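Local coordinates for alkyltransferase-like protein 1 (PDB 3GVA), which recognises O6-alkylguanine lesions in DNA, bends the duplex and flips the damaged base into a hydrophobic pocket, presenting it for nucleotide excision repair, at residues A[9-14]-A[52-57]. Numbering follows the deposited sequence.
Sequences KVYDAV and THVPWH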
ATOM      1  N   LYS A   9      -4.600  14.492   1.645  1.00 17.62           N
ATOM      2  CA  LYS A   9      -4.616  14.051   3.041  1.00 18.84           C
ATOM      3  C   LYS A   9      -4.209  12.575   3.097  1.00 19.34           C
ATOM      4  O   LYS A   9      -3.555  12.116   4.045  1.00 14.21           O
ATOM      5  CB  LYS A   9      -6.020  14.232   3.618  1.00 34.59           C
ATOM      6  CG  LYS A   9      -6.077  14.237   5.137  1.00 44.23           C
ATOM      7  CD  LYS A   9      -7.505  14.425   5.637  1.00 50.93           C
ATOM      8  CE  LYS A   9      -7.534  14.679   7.138  1.00 56.00           C
ATOM      9  NZ  LYS A   9      -6.800  13.632   7.911  1.00 60.32           N
ATOM     10  N   VAL A  10      -4.613  11.833   2.066  1.00 20.81           N
ATOM     11  CA  VAL A  10      -4.279  10.420   1.963  1.00 18.88           C
ATOM     12  C   VAL A  10      -2.778  10.298   1.705  1.00 19.07           C
ATOM     13  O   VAL A  10      -2.092   9.524   2.373  1.00 15.89           O
ATOM     14  CB  VAL A  10      -5.057   9.749   0.804  1.00 18.02           C
ATOM     15  CG1 VAL A  10      -4.459   8.384   0.492  1.00 17.41           C
ATOM     16  CG2 VAL A  10      -6.537   9.597   1.191  1.00 21.35           C
ATOM     17  N   TYR A  11      -2.270  11.068   0.739  1.00 16.46           N
ATOM     18  CA  TYR A  11      -0.845  11.015   0.423  1.00 19.43           C
ATOM     19  C   TYR A  11       0.008  11.397   1.620  1.00 16.85           C
ATOM     20  O   TYR A  11       1.051  10.792   1.845  1.00 18.34           O
ATOM     21  CB  TYR A  11      -0.513  11.906  -0.782  1.00 17.48           C
ATOM     22  CG  TYR A  11      -1.344  11.562  -2.006  1.00 19.64           C
ATOM     23  CD1 TYR A  11      -1.867  10.272  -2.181  1.00 20.93           C
ATOM     24  CD2 TYR A  11      -1.621  12.519  -2.980  1.00 19.74           C
ATOM     25  CE1 TYR A  11      -2.647   9.951  -3.294  1.00 17.34           C
ATOM     26  CE2 TYR A  11      -2.393  12.211  -4.099  1.00 19.49           C
ATOM     27  CZ  TYR A  11      -2.903  10.925  -4.244  1.00 20.41           C
ATOM     28  OH  TYR A  11      -3.676  10.618  -5.336  1.00 23.02           O
ATOM     29  N   ASP A  12      -0.443  12.387   2.390  1.00 19.87           N
ATOM     30  CA  ASP A  12       0.274  12.815   3.584  1.00 22.67           C
ATOM     31  C   ASP A  12       0.373  11.639   4.535  1.00 22.02           C
ATOM     32  O   ASP A  12       1.414  11.397   5.138  1.00 25.79           O
ATOM     33  CB  ASP A  12      -0.466  13.943   4.317  1.00 32.40           C
ATOM     34  CG  ASP A  12      -0.283  15.285   3.662  1.00 40.70           C
ATOM     35  OD1 ASP A  12       0.836  15.560   3.191  1.00 45.82           O
ATOM     36  OD2 ASP A  12      -1.252  16.076   3.635  1.00 47.29           O
ATOM     37  N   ALA A  13      -0.727  10.911   4.669  1.00 20.15           N
ATOM     38  CA  ALA A  13      -0.758   9.766   5.562  1.00 20.36           C
ATOM     39  C   ALA A  13       0.188   8.667   5.091  1.00 17.18           C
ATOM     40  O   ALA A  13       0.901   8.074   5.900  1.00 18.23           O
ATOM     41  CB  ALA A  13      -2.191   9.228   5.681  1.00 22.94           C
ATOM     42  N   VAL A  14       0.193   8.392   3.791  1.00 17.01           N
ATOM     43  CA  VAL A  14       1.066   7.355   3.250  1.00 16.33           C
ATOM     44  C   VAL A  14       2.541   7.738   3.455  1.00 16.78           C
ATOM     45  O   VAL A  14       3.381   6.891   3.775  1.00 15.28           O
ATOM     46  CB  VAL A  14       0.784   7.119   1.739  1.00 18.66           C
ATOM     47  CG1 VAL A  14       1.761   6.092   1.180  1.00 16.54           C
ATOM     48  CG2 VAL A  14      -0.658   6.632   1.545  1.00 17.04           C
ATOM     49  N   THR A  52       5.620   9.266  -8.788  1.00 27.44           N
ATOM     50  CA  THR A  52       5.397  10.041  -7.567  1.00 24.55           C
ATOM     51  C   THR A  52       6.435   9.737  -6.492  1.00 24.80           C
ATOM     52  O   THR A  52       7.075   8.685  -6.497  1.00 23.63           O
ATOM     53  CB  THR A  52       4.017   9.741  -6.951  1.00 19.89           C
ATOM     54  OG1 THR A  52       3.840  10.534  -5.769  1.00 20.17           O
ATOM     55  CG2 THR A  52       3.924   8.270  -6.559  1.00 18.22           C
ATOM     56  N   HIS A  53       6.564  10.669  -5.554  1.00 25.77           N
ATOM     57  CA  HIS A  53       7.484  10.556  -4.430  1.00 25.95           C
ATOM     58  C   HIS A  53       6.777   9.819  -3.289  1.00 23.12           C
ATOM     59  O   HIS A  53       7.425   9.291  -2.390  1.00 21.73           O
ATOM     60  CB  HIS A  53       7.866  11.951  -3.946  1.00 31.30           C
ATOM     61  CG  HIS A  53       6.720  12.700  -3.340  1.00 35.88           C
ATOM     62  ND1 HIS A  53       6.464  12.701  -1.984  1.00 37.45           N
ATOM     63  CD2 HIS A  53       5.728  13.425  -3.909  1.00 35.32           C
ATOM     64  CE1 HIS A  53       5.367  13.396  -1.745  1.00 38.88           C
ATOM     65  NE2 HIS A  53       4.901  13.847  -2.896  1.00 37.52           N
ATOM     66  N   VAL A  54       5.446   9.810  -3.317  1.00 19.94           N
ATOM     67  CA  VAL A  54       4.673   9.138  -2.276  1.00 21.18           C
ATOM     68  C   VAL A  54       5.048   7.655  -2.265  1.00 18.46           C
ATOM     69  O   VAL A  54       5.051   7.008  -3.308  1.00 20.96           O
ATOM     70  CB  VAL A  54       3.153   9.291  -2.526  1.00 21.57           C
ATOM     71  CG1 VAL A  54       2.368   8.541  -1.456  1.00 24.97           C
ATOM     72  CG2 VAL A  54       2.773  10.768  -2.511  1.00 23.86           C
ATOM     73  N   PRO A  55       5.382   7.102  -1.083  1.00 22.69           N
ATOM     74  CA  PRO A  55       5.760   5.686  -0.981  1.00 20.49           C
ATOM     75  C   PRO A  55       4.584   4.714  -1.080  1.00 20.54           C
ATOM     76  O   PRO A  55       4.341   3.922  -0.165  1.00 22.30           O
ATOM     77  CB  PRO A  55       6.460   5.615   0.371  1.00 20.90           C
ATOM     78  CG  PRO A  55       5.699   6.621   1.180  1.00 21.11           C
ATOM     79  CD  PRO A  55       5.539   7.786   0.216  1.00 19.04           C
ATOM     80  N   TRP A  56       3.880   4.767  -2.207  1.00 16.14           N
ATOM     81  CA  TRP A  56       2.718   3.916  -2.458  1.00 17.94           C
ATOM     82  C   TRP A  56       2.993   2.424  -2.324  1.00 17.28           C
ATOM     83  O   TRP A  56       2.078   1.634  -2.096  1.00 16.33           O
ATOM     84  CB  TRP A  56       2.167   4.187  -3.863  1.00 18.19           C
ATOM     85  CG  TRP A  56       3.193   3.967  -4.933  1.00 22.01           C
ATOM     86  CD1 TRP A  56       4.102   4.874  -5.400  1.00 17.40           C
ATOM     87  CD2 TRP A  56       3.474   2.737  -5.605  1.00 20.74           C
ATOM     88  NE1 TRP A  56       4.935   4.285  -6.315  1.00 24.18           N
ATOM     89  CE2 TRP A  56       4.573   2.971  -6.462  1.00 23.48           C
ATOM     90  CE3 TRP A  56       2.908   1.459  -5.562  1.00 19.82           C
ATOM     91  CZ2 TRP A  56       5.121   1.971  -7.272  1.00 25.05           C
ATOM     92  CZ3 TRP A  56       3.451   0.461  -6.368  1.00 24.39           C
ATOM     93  CH2 TRP A  56       4.548   0.724  -7.211  1.00 22.40           C
ATOM     94  N   HIS A  57       4.251   2.028  -2.467  1.00 16.94           N
ATOM     95  CA  HIS A  57       4.579   0.614  -2.382  1.00 18.84           C
ATOM     96  C   HIS A  57       4.344   0.055  -0.981  1.00 17.83           C
ATOM     97  O   HIS A  57       4.262  -1.160  -0.804  1.00 13.99           O
ATOM     98  CB  HIS A  57       6.032   0.374  -2.814  1.00 19.41           C
ATOM     99  CG  HIS A  57       7.039   1.055  -1.944  1.00 18.60           C
ATOM    100  ND1 HIS A  57       7.212   2.422  -1.933  1.00 17.70           N
ATOM    101  CD2 HIS A  57       7.890   0.562  -1.012  1.00 20.54           C
ATOM    102  CE1 HIS A  57       8.121   2.743  -1.031  1.00 18.77           C
ATOM    103  NE2 HIS A  57       8.548   1.633  -0.455  1.00 15.09           N
TER
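Val14 and Tyr11, one turn apart on the last part of helix 3-14, pack against Val54 and Pro55 in an apolar contact between that helix and the connection leading from helix 38-46 to helix 73-84. By CA atoms the nearest pairs are Tyr11 with Val54, 6.4 Å apart, and Val14 with Pro55 at nearly the same separation. Val54 faces both helix residues and offers one methyl to each. Its CG1, anti to the backbone N (chi1 178°), lies 3.6 Å from Val14 CG1, and the two valine side chains cross at about a right angle. Its CG2 meets Tyr11 at the root of the side chain, 3.9 Å from CB, and approaches the ring obliquely. That same CG2 also lies over one face of the His53 ring, towards its rim. The phenol group of Tyr11 is engaged elsewhere, its OH hydrogen-bonding to Ala44 O of helix 38-46. Pro55 adds CG, which is 3.5 Å from Val14 O and 4.0 Å from Val14 CG1. In return Val14 CG1 lies 3.6 Å from Pro55 O, so each residue sets a side-chain carbon against the other's carbonyl oxygen.

Two local turns shape the loop. Thr52 OG1 accepts from Val54 N at 3.0 Å (N-H...O angle 160°), closing an ST turn, while Trp56 N hydrogen-bonds to Val54 O across an inverse gamma turn centred on Pro55. Val14 also touches Met45 of helix 38-46 and Val59, which places the contact within the packing of the MGMT-family DNA-binding domain. The side chain of Val14 is about 7 Å from that of Tyr25, a residue thought to be required for phosphate rotation and nucleotide flipping. Across the interface 194 Å² of surface is buried over both sides, carried by van der Waals contacts of side-chain carbons with one another and with two backbone carbonyl oxygens, whereas the loop's own hydrogen bonds set its local shape.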